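Branched-chain alpha-ketoacid decarboxylase (Lactococcus lactis, PDB 2VBF) probably decarboxylates branched-chain and aromatic alpha-keto acids to aldehydes, with thiamine diphosphate and a magnesium ion as cofactors. Local coordinates at residues S122-S125 with K126-N129; L138-D142 with F143-M147; L159-A162 with E163-T166; A235-E238 with V239-G243. All coordinates share one frame; numbering follows the deposited sequence.

Contact 1: residues S122-S125 with K126-N129; sequences SPTS and KVQN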
ATOM      1  N   SER A 122      14.910  11.069   3.523  1.00 12.14           N
ATOM      2  CA  SER A 122      15.722  10.042   4.170  1.00 11.77           C
ATOM      3  C   SER A 122      16.518  10.614   5.350  1.00 12.01           C
ATOM      4  O   SER A 122      16.621  11.841   5.507  1.00 13.27           O
ATOM      5  CB  SER A 122      16.654   9.361   3.146  1.00 12.13           C
ATOM      6  OG  SER A 122      17.557  10.285   2.574  1.00 13.91           O
ATOM      7  N   PRO A 123      17.055   9.734   6.196  1.00 12.26           N
ATOM      8  CA  PRO A 123      17.849  10.217   7.347  1.00 13.41           C
ATOM      9  C   PRO A 123      19.055  11.078   6.935  1.00 14.34           C
ATOM     10  O   PRO A 123      19.497  11.032   5.787  1.00 13.54           O
ATOM     11  CB  PRO A 123      18.304   8.933   8.025  1.00 13.36           C
ATOM     12  CG  PRO A 123      17.371   7.876   7.560  1.00 13.69           C
ATOM     13  CD  PRO A 123      16.952   8.260   6.182  1.00 12.07           C
ATOM     14  N   THR A 124      19.594  11.854   7.869  1.00 14.75           N
ATOM     15  CA  THR A 124      20.741  12.700   7.543  1.00 15.27           C
ATOM     16  C   THR A 124      21.895  11.877   6.981  1.00 14.96           C
ATOM     17  O   THR A 124      22.061  10.699   7.322  1.00 14.93           O
ATOM     18  CB  THR A 124      21.275  13.493   8.773  1.00 16.87           C
ATOM     19  OG1 THR A 124      21.756  12.579   9.763  1.00 17.02           O
ATOM     20  CG2 THR A 124      20.202  14.384   9.374  1.00 16.87           C
ATOM     21  N   SER A 125      22.683  12.500   6.110  1.00 15.04           N
ATOM     22  CA  SER A 125      23.895  11.892   5.582  1.00 16.58           C
ATOM     23  C   SER A 125      24.745  11.250   6.670  1.00 16.02           C
ATOM     24  O   SER A 125      25.273  10.151   6.482  1.00 13.85           O
ATOM     25  CB  SER A 125      24.723  12.942   4.818  1.00 19.20           C
ATOM     26  OG  SER A 125      23.976  13.485   3.739  1.00 24.23           O
ATOM     27  N   LYS A 126      24.878  11.926   7.815  1.00 17.74           N
ATOM     28  CA  LYS A 126      25.703  11.402   8.906  1.00 18.37           C
ATOM     29  C   LYS A 126      25.121  10.110   9.475  1.00 16.50           C
ATOM     30  O   LYS A 126      25.852   9.151   9.698  1.00 15.86           O
ATOM     31  CB  LYS A 126      25.875  12.428  10.032  1.00 19.88           C
ATOM     32  CG  LYS A 126      26.565  11.835  11.256  1.00 21.43           C
ATOM     33  CD  LYS A 126      27.074  12.884  12.212  1.00 22.35           C
ATOM     34  CE  LYS A 126      27.620  12.231  13.482  1.00 23.50           C
ATOM     35  NZ  LYS A 126      28.819  11.378  13.227  1.00 24.49           N
ATOM     36  N   VAL A 127      23.807  10.081   9.696  1.00 14.82           N
ATOM     37  CA  VAL A 127      23.153   8.869  10.214  1.00 14.66           C
ATOM     38  C   VAL A 127      23.342   7.706   9.230  1.00 13.35           C
ATOM     39  O   VAL A 127      23.656   6.583   9.624  1.00 12.35           O
ATOM     40  CB  VAL A 127      21.663   9.097  10.497  1.00 15.08           C
ATOM     41  CG1 VAL A 127      20.906   7.762  10.625  1.00 14.56           C
ATOM     42  CG2 VAL A 127      21.486   9.973  11.752  1.00 16.70           C
ATOM     43  N   GLN A 128      23.161   7.989   7.948  1.00 13.89           N
ATOM     44  CA  GLN A 128      23.345   6.965   6.920  1.00 13.29           C
ATOM     45  C   GLN A 128      24.782   6.430   6.889  1.00 13.63           C
ATOM     46  O   GLN A 128      25.003   5.216   6.850  1.00 13.33           O
ATOM     47  CB  GLN A 128      22.920   7.474   5.546  1.00 12.64           C
ATOM     48  CG  GLN A 128      21.461   7.884   5.477  1.00 13.29           C
ATOM     49  CD  GLN A 128      20.936   8.098   4.055  1.00 13.66           C
ATOM     50  OE1 GLN A 128      21.361   7.431   3.107  1.00 13.18           O
ATOM     51  NE2 GLN A 128      19.973   9.014   3.918  1.00 13.52           N
ATOM     52  N   ASN A 129      25.752   7.338   6.932  1.00 12.88           N
ATOM     53  CA  ASN A 129      27.158   6.954   6.901  1.00 13.77           C
ATOM     54  C   ASN A 129      27.593   6.188   8.150  1.00 13.63           C
ATOM     55  O   ASN A 129      28.490   5.353   8.097  1.00 14.08           O
ATOM     56  CB  ASN A 129      28.047   8.187   6.735  1.00 13.84           C
ATOM     57  CG  ASN A 129      29.510   7.817   6.561  1.00 13.86           C
ATOM     58  OD1 ASN A 129      29.862   7.077   5.638  1.00 18.02           O
ATOM     59  ND2 ASN A 129      30.361   8.303   7.470  1.00 17.19           N
TER
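The Q128 side chain folds back across P123, the two crossing at about a right angle, where helix 125-130 begins just after strand 116-122 in the N-terminal thiamine diphosphate-binding domain. T124 is the N-cap of this helix: OG1 accepts from V127 N at 3.2 Å (161°), an N-H that the first turn leaves without a backbone acceptor four residues back. With chi1 at 63°, OG1 sits between the backbone N and the carbonyl carbon of T124, on the side facing the helix start, and V127 CG2 packs beside it. Two backbone bonds then carry the helix forward, from Q128 N to T124 O and from N129 N to S125 O.

P123, just ahead of the cap, touches V127 CG1 with its CB at 3.9 Å, an apolar contact that joins the first turn to the loop. T124 and V127 also pack on N569 and Q568 of the second subunit, so the cap borders the dimer interface. S122 OG bonds to N186 ND2, and S125 N to D190 OD2, which ties the turn to the neighbouring strand 183-188 and helix 189-192.

The extended Q128 chain brings its amide back over the loop: NE2 donates to P123 O at 2.8 Å, tilted 27° from the carbonyl plane, and makes a second, weak bond to S122 OG at 3.0 Å.

Contact 2: residues L138-D142 with F143-M147; sequences LADGD and FKHFM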
ATOM      1  N   LEU A 138      15.857  -1.821   8.241  1.00 10.98           N
ATOM      2  CA  LEU A 138      15.908  -3.232   8.629  1.00 11.80           C
ATOM      3  C   LEU A 138      16.902  -3.498   9.767  1.00 11.44           C
ATOM      4  O   LEU A 138      17.199  -4.663  10.083  1.00 11.37           O
ATOM      5  CB  LEU A 138      16.249  -4.095   7.404  1.00 11.82           C
ATOM      6  CG  LEU A 138      15.373  -3.872   6.166  1.00  9.99           C
ATOM      7  CD1 LEU A 138      15.799  -4.803   5.037  1.00 10.63           C
ATOM      8  CD2 LEU A 138      13.883  -4.048   6.487  1.00 10.26           C
ATOM      9  N   ALA A 139      17.405  -2.421  10.375  1.00 11.49           N
ATOM     10  CA  ALA A 139      18.397  -2.493  11.464  1.00 13.26           C
ATOM     11  C   ALA A 139      19.656  -3.265  11.035  1.00 14.34           C
ATOM     12  O   ALA A 139      20.194  -4.091  11.783  1.00 15.92           O
ATOM     13  CB  ALA A 139      17.779  -3.095  12.734  1.00 13.44           C
ATOM     14  N   ASP A 140      20.111  -2.977   9.821  1.00 13.09           N
ATOM     15  CA  ASP A 140      21.350  -3.533   9.282  1.00 13.31           C
ATOM     16  C   ASP A 140      22.320  -2.436   8.815  1.00 13.97           C
ATOM     17  O   ASP A 140      23.371  -2.738   8.277  1.00 15.04           O
ATOM     18  CB  ASP A 140      21.036  -4.509   8.133  1.00 13.64           C
ATOM     19  CG  ASP A 140      20.355  -3.835   6.936  1.00 14.44           C
ATOM     20  OD1 ASP A 140      20.066  -2.621   7.008  1.00 12.92           O
ATOM     21  OD2 ASP A 140      20.106  -4.536   5.930  1.00 18.25           O
ATOM     22  N   GLY A 141      21.978  -1.168   9.024  1.00 14.06           N
ATOM     23  CA  GLY A 141      22.858  -0.058   8.642  1.00 14.46           C
ATOM     24  C   GLY A 141      22.870   0.276   7.160  1.00 14.31           C
ATOM     25  O   GLY A 141      23.631   1.144   6.729  1.00 13.93           O
ATOM     26  N   ASP A 142      22.009  -0.376   6.376  1.00 14.19           N
ATOM     27  CA  ASP A 142      21.982  -0.215   4.919  1.00 13.84           C
ATOM     28  C   ASP A 142      20.790   0.629   4.490  1.00 13.32           C
ATOM     29  O   ASP A 142      19.625   0.243   4.660  1.00 13.55           O
ATOM     30  CB  ASP A 142      21.941  -1.587   4.252  1.00 14.64           C
ATOM     31  CG  ASP A 142      22.126  -1.542   2.742  1.00 17.27           C
ATOM     32  OD1 ASP A 142      21.910  -0.490   2.093  1.00 16.37           O
ATOM     33  OD2 ASP A 142      22.511  -2.596   2.191  1.00 18.37           O
ATOM     34  N   PHE A 143      21.094   1.791   3.932  1.00 11.32           N
ATOM     35  CA  PHE A 143      20.097   2.772   3.543  1.00 11.41           C
ATOM     36  C   PHE A 143      19.836   2.777   2.037  1.00 11.95           C
ATOM     37  O   PHE A 143      19.180   3.678   1.528  1.00 12.97           O
ATOM     38  CB  PHE A 143      20.480   4.158   4.078  1.00 12.95           C
ATOM     39  CG  PHE A 143      20.519   4.222   5.580  1.00 11.25           C
ATOM     40  CD1 PHE A 143      19.431   4.686   6.297  1.00 13.63           C
ATOM     41  CD2 PHE A 143      21.639   3.788   6.282  1.00 12.88           C
ATOM     42  CE1 PHE A 143      19.458   4.717   7.674  1.00 12.92           C
ATOM     43  CE2 PHE A 143      21.660   3.818   7.667  1.00 11.21           C
ATOM     44  CZ  PHE A 143      20.560   4.282   8.357  1.00 12.21           C
ATOM     45  N   LYS A 144      20.288   1.731   1.353  1.00 11.02           N
ATOM     46  CA  LYS A 144      20.191   1.661  -0.095  1.00 13.84           C
ATOM     47  C   LYS A 144      19.273   0.574  -0.640  1.00 12.40           C
ATOM     48  O   LYS A 144      19.053   0.545  -1.850  1.00 12.93           O
ATOM     49  CB  LYS A 144      21.598   1.524  -0.693  1.00 16.48           C
ATOM     50  CG  LYS A 144      22.455   2.751  -0.408  1.00 18.35           C
ATOM     51  CD  LYS A 144      23.859   2.647  -0.964  1.00 20.83           C
ATOM     52  CE  LYS A 144      24.513   4.038  -1.107  1.00 23.23           C
ATOM     53  NZ  LYS A 144      24.804   4.730   0.183  1.00 25.70           N
ATOM     54  N   HIS A 145      18.729  -0.284   0.232  1.00 11.80           N
ATOM     55  CA  HIS A 145      17.845  -1.382  -0.185  1.00 12.95           C
ATOM     56  C   HIS A 145      16.623  -0.863  -0.939  1.00 11.74           C
ATOM     57  O   HIS A 145      16.206  -1.435  -1.940  1.00 11.35           O
ATOM     58  CB  HIS A 145      17.254  -2.152   0.998  1.00 13.36           C
ATOM     59  CG  HIS A 145      18.229  -2.920   1.820  1.00 12.73           C
ATOM     60  ND1 HIS A 145      19.089  -3.861   1.292  1.00 14.61           N
ATOM     61  CD2 HIS A 145      18.415  -2.946   3.160  1.00 14.60           C
ATOM     62  CE1 HIS A 145      19.789  -4.407   2.273  1.00 16.03           C
ATOM     63  NE2 HIS A 145      19.391  -3.878   3.417  1.00 14.62           N
ATOM     64  N   PHE A 146      16.011   0.195  -0.411  1.00 12.72           N
ATOM     65  CA  PHE A 146      14.689   0.596  -0.888  1.00 10.82           C
ATOM     66  C   PHE A 146      14.811   1.247  -2.265  1.00 11.33           C
ATOM     67  O   PHE A 146      13.974   1.009  -3.126  1.00 10.80           O
ATOM     68  CB  PHE A 146      13.939   1.423   0.170  1.00 11.47           C
ATOM     69  CG  PHE A 146      13.964   0.783   1.550  1.00 10.23           C
ATOM     70  CD1 PHE A 146      13.700  -0.571   1.697  1.00 12.04           C
ATOM     71  CD2 PHE A 146      14.276   1.519   2.688  1.00 13.82           C
ATOM     72  CE1 PHE A 146      13.756  -1.173   2.938  1.00 11.92           C
ATOM     73  CE2 PHE A 146      14.324   0.905   3.936  1.00 12.79           C
ATOM     74  CZ  PHE A 146      14.076  -0.434   4.051  1.00 12.45           C
ATOM     75  N   MET A 147      15.878   2.002  -2.508  1.00 11.61           N
ATOM     76  CA  MET A 147      16.121   2.550  -3.838  1.00 11.79           C
ATOM     77  C   MET A 147      16.373   1.416  -4.847  1.00 11.32           C
ATOM     78  O   MET A 147      15.850   1.465  -5.959  1.00 11.99           O
ATOM     79  CB  MET A 147      17.289   3.549  -3.857  1.00 13.65           C
ATOM     80  CG  MET A 147      17.468   4.241  -5.214  1.00 13.54           C
ATOM     81  SD  MET A 147      18.522   5.698  -5.141  1.00 17.79           S
ATOM     82  CE  MET A 147      20.107   4.903  -5.002  1.00 20.16           C
TER
HETATM   83  O   HOH W   1      17.551   0.474   2.956  1.00 12.97           O
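H145 and D140 meet through a nearly straight hydrogen bond, NE2 to OD2 at 2.7 Å with an N-H...O angle of 172°. The carboxylate receives it on the syn lone pair of OD2, and that oxygen lies in the plane of the imidazole, although the two flat groups are turned 34° apart. D142 approaches the same ring differently: its carboxylate lies over one face, displaced toward the rim, with OD2 3.3 Å from H145 CE1. L138 adds a van der Waals contact, CD1 to H145 CD2 at 3.7 Å. Two carboxylates so close would probably favour a positively charged imidazole.

The second shell fixes both acids. D140 OD1 accepts from D142 N at 3.0 Å, forming an Asx turn, and its donor comes from above the carboxylate plane. D142 CG lies anti to its backbone N (chi1 -171°), which carries OD1 forward to accept from K144 N at 2.8 Å. Water 1 donates to D142 O and receives a weak bond from H145 N, while lying over one face of the F146 ring. With an alanine in place of H145, D140 OD2 would probably be left without this N-H mate and the D142 carboxylate without the ring face it lies over, removing one of the ties between loop and helix.

Further out, L138 CG packs on F146 CZ at 4.2 Å, and F146 meets F95 edge-to-face and leans on helix 97-111. L138 and H145 also touch P152 of the second subunit, while K144 and M147 reach strand 156-159, so the loop leads into helix 145-149 between the dimer interface and the edge of the parallel sheet.

Contact 3: residues L159-A162 with E163-T166; sequences LLTA and ENAT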
ATOM      1  N   LEU A 159      20.274   9.094  -5.178  1.00 14.16           N
ATOM      2  CA  LEU A 159      20.503   9.478  -3.784  1.00 14.97           C
ATOM      3  C   LEU A 159      21.287  10.785  -3.796  1.00 15.74           C
ATOM      4  O   LEU A 159      22.464  10.805  -4.209  1.00 16.69           O
ATOM      5  CB  LEU A 159      21.308   8.411  -3.043  1.00 16.26           C
ATOM      6  CG  LEU A 159      21.856   8.815  -1.666  1.00 16.78           C
ATOM      7  CD1 LEU A 159      20.728   9.300  -0.735  1.00 19.10           C
ATOM      8  CD2 LEU A 159      22.642   7.670  -1.059  1.00 17.76           C
ATOM      9  N   LEU A 160      20.663  11.868  -3.341  1.00 14.94           N
ATOM     10  CA  LEU A 160      21.297  13.169  -3.432  1.00 15.46           C
ATOM     11  C   LEU A 160      22.320  13.372  -2.309  1.00 15.61           C
ATOM     12  O   LEU A 160      22.173  12.844  -1.202  1.00 16.40           O
ATOM     13  CB  LEU A 160      20.279  14.305  -3.392  1.00 14.82           C
ATOM     14  CG  LEU A 160      19.179  14.332  -4.456  1.00 14.36           C
ATOM     15  CD1 LEU A 160      18.273  15.533  -4.207  1.00 16.09           C
ATOM     16  CD2 LEU A 160      19.754  14.354  -5.877  1.00 13.87           C
ATOM     17  N   THR A 161      23.355  14.131  -2.657  1.00 17.34           N
ATOM     18  CA  THR A 161      24.323  14.679  -1.720  1.00 18.79           C
ATOM     19  C   THR A 161      24.348  16.179  -1.959  1.00 17.91           C
ATOM     20  O   THR A 161      23.890  16.661  -2.993  1.00 18.13           O
ATOM     21  CB  THR A 161      25.741  14.131  -1.984  1.00 18.17           C
ATOM     22  OG1 THR A 161      26.240  14.662  -3.214  1.00 19.77           O
ATOM     23  CG2 THR A 161      25.745  12.598  -2.031  1.00 19.81           C
ATOM     24  N   ALA A 162      24.916  16.928  -1.019  1.00 21.23           N
ATOM     25  CA  ALA A 162      25.112  18.369  -1.224  1.00 21.30           C
ATOM     26  C   ALA A 162      25.838  18.706  -2.536  1.00 22.33           C
ATOM     27  O   ALA A 162      25.462  19.647  -3.235  1.00 24.07           O
ATOM     28  CB  ALA A 162      25.843  18.984  -0.024  1.00 22.77           C
ATOM     29  N   GLU A 163      26.861  17.926  -2.883  1.00 22.31           N
ATOM     30  CA  GLU A 163      27.699  18.223  -4.055  1.00 23.04           C
ATOM     31  C   GLU A 163      27.067  17.779  -5.356  1.00 21.24           C
ATOM     32  O   GLU A 163      27.269  18.425  -6.389  1.00 21.71           O
ATOM     33  CB  GLU A 163      29.106  17.608  -3.944  1.00 25.10           C
ATOM     34  CG  GLU A 163      29.197  16.357  -3.086  1.00 28.94           C
ATOM     35  CD  GLU A 163      29.240  16.678  -1.612  1.00 30.98           C
ATOM     36  OE1 GLU A 163      29.999  17.590  -1.237  1.00 36.28           O
ATOM     37  OE2 GLU A 163      28.517  16.031  -0.818  1.00 34.67           O
ATOM     38  N   ASN A 164      26.306  16.683  -5.310  1.00 21.05           N
ATOM     39  CA  ASN A 164      25.743  16.123  -6.532  1.00 19.79           C
ATOM     40  C   ASN A 164      24.340  16.634  -6.879  1.00 18.35           C
ATOM     41  O   ASN A 164      23.868  16.413  -7.992  1.00 18.16           O
ATOM     42  CB  ASN A 164      25.810  14.572  -6.530  1.00 19.71           C
ATOM     43  CG  ASN A 164      24.669  13.900  -5.773  1.00 20.69           C
ATOM     44  OD1 ASN A 164      23.648  14.506  -5.470  1.00 21.27           O
ATOM     45  ND2 ASN A 164      24.839  12.605  -5.497  1.00 18.70           N
ATOM     46  N   ALA A 165      23.711  17.352  -5.949  1.00 17.55           N
ATOM     47  CA  ALA A 165      22.252  17.534  -5.991  1.00 17.07           C
ATOM     48  C   ALA A 165      21.722  18.200  -7.249  1.00 18.62           C
ATOM     49  O   ALA A 165      20.791  17.680  -7.869  1.00 17.08           O
ATOM     50  CB  ALA A 165      21.763  18.292  -4.753  1.00 18.03           C
ATOM     51  N   THR A 166      22.285  19.342  -7.638  1.00 17.41           N
ATOM     52  CA  THR A 166      21.757  20.056  -8.785  1.00 18.54           C
ATOM     53  C   THR A 166      21.902  19.228 -10.061  1.00 16.88           C
ATOM     54  O   THR A 166      20.950  19.157 -10.844  1.00 17.11           O
ATOM     55  CB  THR A 166      22.363  21.477  -8.970  1.00 20.56           C
ATOM     56  OG1 THR A 166      23.784  21.393  -9.118  1.00 25.36           O
ATOM     57  CG2 THR A 166      22.012  22.360  -7.777  1.00 21.84           C
TER
HETATM   58  O   HOH W   2      24.536  20.538  -5.928  1.00 29.81           O
HETATM   59  O   HOH W   3      25.872  15.817   1.272  1.00 33.06           O
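N164 N is held by two oxygens of T161: it donates to OG1 at 2.9 Å (151°) and weakly to T161 O. The amide of N164 reaches back in turn to T161 and the end of strand 156-159. OD1 accepts from T161 N at 2.9 Å (173°), the donor standing above the carbonyl plane of the amide and away from its lone pairs. ND2 donates to L159 O at 3.2 Å, just as straight, and here the partner lies in the amide plane. Using both ends of the amide in this way should hold its rotation. The N164 CG atom sits between its own backbone N and carbonyl carbon (chi1 83°), which turns the amide back over T161 rather than along the helix.

The T161 and N164 side chains cross at about a right angle. Each is bonded to the other's backbone N-H. A leucine in place of N164 would probably leave T161 N and L159 O without these side-chain mates and let the turn shift from the strand end.

E163 CG lies 3.4 Å from T161 OG1, and the bend at chi2 brings OE2 back beside T161 CB. Water 3 accepts from A162 N, and water 2 accepts from T166 N and lies 3.0 Å from A162 O. Beneath the polar network L160 packs on I185 and L187 of strand 183-188 and on I169 of helix 165-179. The reciprocal T161 and N164 bonds have the form of a capping box, at the passage from strand 156-159 into helix 165-179.

Contact 4: residues A235-E238 with V239-G243; sequences AGHE and VISFG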
ATOM      1  N   ALA A 235      -4.386   5.426 -32.070  1.00 14.66           N
ATOM      2  CA  ALA A 235      -3.664   6.194 -31.049  1.00 15.11           C
ATOM      3  C   ALA A 235      -3.758   5.471 -29.702  1.00 14.70           C
ATOM      4  O   ALA A 235      -4.779   4.856 -29.390  1.00 14.12           O
ATOM      5  CB  ALA A 235      -4.206   7.604 -30.940  1.00 14.25           C
ATOM      6  N   GLY A 236      -2.685   5.544 -28.916  1.00 13.82           N
ATOM      7  CA  GLY A 236      -2.614   4.851 -27.637  1.00 14.79           C
ATOM      8  C   GLY A 236      -2.107   5.708 -26.494  1.00 14.21           C
ATOM      9  O   GLY A 236      -1.981   6.932 -26.614  1.00 13.26           O
ATOM     10  N   HIS A 237      -1.801   5.033 -25.386  1.00 13.22           N
ATOM     11  CA  HIS A 237      -1.571   5.697 -24.119  1.00 14.27           C
ATOM     12  C   HIS A 237      -0.332   6.576 -24.141  1.00 12.43           C
ATOM     13  O   HIS A 237      -0.277   7.535 -23.401  1.00 12.91           O
ATOM     14  CB  HIS A 237      -1.482   4.683 -22.967  1.00 13.90           C
ATOM     15  CG  HIS A 237      -0.246   3.842 -22.995  1.00 14.09           C
ATOM     16  ND1 HIS A 237      -0.064   2.826 -23.906  1.00 13.96           N
ATOM     17  CD2 HIS A 237       0.877   3.877 -22.237  1.00 13.55           C
ATOM     18  CE1 HIS A 237       1.108   2.260 -23.700  1.00 13.98           C
ATOM     19  NE2 HIS A 237       1.703   2.879 -22.692  1.00 12.98           N
ATOM     20  N   GLU A 238       0.658   6.260 -24.971  1.00 13.52           N
ATOM     21  CA  GLU A 238       1.895   7.051 -24.965  1.00 12.88           C
ATOM     22  C   GLU A 238       1.660   8.466 -25.515  1.00 13.04           C
ATOM     23  O   GLU A 238       2.407   9.395 -25.197  1.00 12.16           O
ATOM     24  CB  GLU A 238       3.033   6.317 -25.684  1.00 13.64           C
ATOM     25  CG  GLU A 238       3.360   4.961 -25.062  1.00 13.74           C
ATOM     26  CD  GLU A 238       4.535   4.245 -25.716  1.00 14.95           C
ATOM     27  OE1 GLU A 238       4.826   4.500 -26.907  1.00 14.77           O
ATOM     28  OE2 GLU A 238       5.182   3.436 -25.019  1.00 13.80           O
ATOM     29  N   VAL A 239       0.622   8.629 -26.339  1.00 13.42           N
ATOM     30  CA  VAL A 239       0.176   9.969 -26.737  1.00 13.35           C
ATOM     31  C   VAL A 239      -0.204  10.769 -25.483  1.00 14.30           C
ATOM     32  O   VAL A 239       0.234  11.909 -25.307  1.00 13.54           O
ATOM     33  CB  VAL A 239      -1.000   9.912 -27.739  1.00 13.69           C
ATOM     34  CG1 VAL A 239      -1.578  11.307 -27.980  1.00 14.82           C
ATOM     35  CG2 VAL A 239      -0.534   9.276 -29.060  1.00 14.84           C
ATOM     36  N   ILE A 240      -0.944  10.129 -24.585  1.00 12.99           N
ATOM     37  CA  ILE A 240      -1.385  10.778 -23.348  1.00 13.95           C
ATOM     38  C   ILE A 240      -0.182  11.101 -22.451  1.00 14.50           C
ATOM     39  O   ILE A 240      -0.111  12.195 -21.862  1.00 14.60           O
ATOM     40  CB  ILE A 240      -2.458   9.926 -22.598  1.00 13.57           C
ATOM     41  CG1 ILE A 240      -3.719   9.764 -23.468  1.00 15.07           C
ATOM     42  CG2 ILE A 240      -2.855  10.583 -21.254  1.00 13.38           C
ATOM     43  CD1 ILE A 240      -4.767   8.778 -22.957  1.00 15.75           C
ATOM     44  N   SER A 241       0.764  10.162 -22.371  1.00 15.00           N
ATOM     45  CA  SER A 241       2.009  10.327 -21.598  1.00 14.83           C
ATOM     46  C   SER A 241       2.739  11.642 -21.898  1.00 15.49           C
ATOM     47  O   SER A 241       3.234  12.316 -20.993  1.00 14.60           O
ATOM     48  CB  SER A 241       2.946   9.156 -21.874  1.00 15.75           C
ATOM     49  OG  SER A 241       2.325   7.922 -21.568  1.00 14.80           O
ATOM     50  N   PHE A 242       2.780  11.994 -23.181  1.00 15.14           N
ATOM     51  CA  PHE A 242       3.490  13.181 -23.655  1.00 16.39           C
ATOM     52  C   PHE A 242       2.599  14.413 -23.825  1.00 16.93           C
ATOM     53  O   PHE A 242       3.078  15.452 -24.269  1.00 18.07           O
ATOM     54  CB  PHE A 242       4.178  12.864 -24.991  1.00 16.18           C
ATOM     55  CG  PHE A 242       5.557  12.314 -24.829  1.00 15.26           C
ATOM     56  CD1 PHE A 242       6.655  13.155 -24.817  1.00 16.60           C
ATOM     57  CD2 PHE A 242       5.760  10.951 -24.640  1.00 14.96           C
ATOM     58  CE1 PHE A 242       7.940  12.649 -24.638  1.00 17.00           C
ATOM     59  CE2 PHE A 242       7.042  10.440 -24.463  1.00 16.45           C
ATOM     60  CZ  PHE A 242       8.126  11.284 -24.470  1.00 16.09           C
ATOM     61  N   GLY A 243       1.318  14.319 -23.480  1.00 15.86           N
ATOM     62  CA  GLY A 243       0.394  15.431 -23.697  1.00 16.59           C
ATOM     63  C   GLY A 243       0.246  15.789 -25.175  1.00 16.65           C
ATOM     64  O   GLY A 243       0.136  16.970 -25.528  1.00 17.39           O
TER
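S241 meets H237 one turn back along the short helix 237-241, and backbone hydrogen bonds carry most of the contact. S241 N donates to H237 O at 3.0 Å, in the carbonyl plane, and V239 N donates to G236 O at 3.1 Å from above its carbonyl plane. F242 N makes a weak bond (3.3 Å) to E238 O, an oxygen that also lies at the edge of the F242 ring, 3.7 Å from CD2. S241 OG lies beside its backbone N (chi1 -57°), 3.5 Å from E238 CA, and bonds to N113 O.

Apolar contact is slight: A235 CB and V239 CG2 approach to 4.5 Å, and V239 continues onto V248 of helix 245-255.

Among the flat and charged groups, E238 CG lies over one face of the H237 ring, offset toward its rim, and that ring stacks with F264. The extended E238 chain leads away to I328 N and N327 ND2, both bonded to OE1.

At the far end G243, the first residue to leave helical angles, has positive phi and donates to I240 O at 3.0 Å, one of the bonds back into the last turn that mark a Schellman motif, which ends the helix that follows strand 231-235 in the central domain.

In the fold
From the N terminus, contact 1 closes the turn from strand 116-122 into helix 125-130, contact 2 the loop into helix 145-149, and contact 3 the turn from strand 156-159 into helix 165-179. All lie in series, and none nests in or crosses another. Contacts 1 and 2 touch where F143 packs against P123 and Q128, and both border the second subunit. Contact 2 also reaches contact 3 through M147 and K144 against L159, so the three gather at the parallel sheet that holds strands 116-122 and 156-159. In the central domain, about 32 Å from contact 3 between centres, contact 4 closes the turn from the end of strand 231-235 through the short helix 237-241, toward helix 245-255.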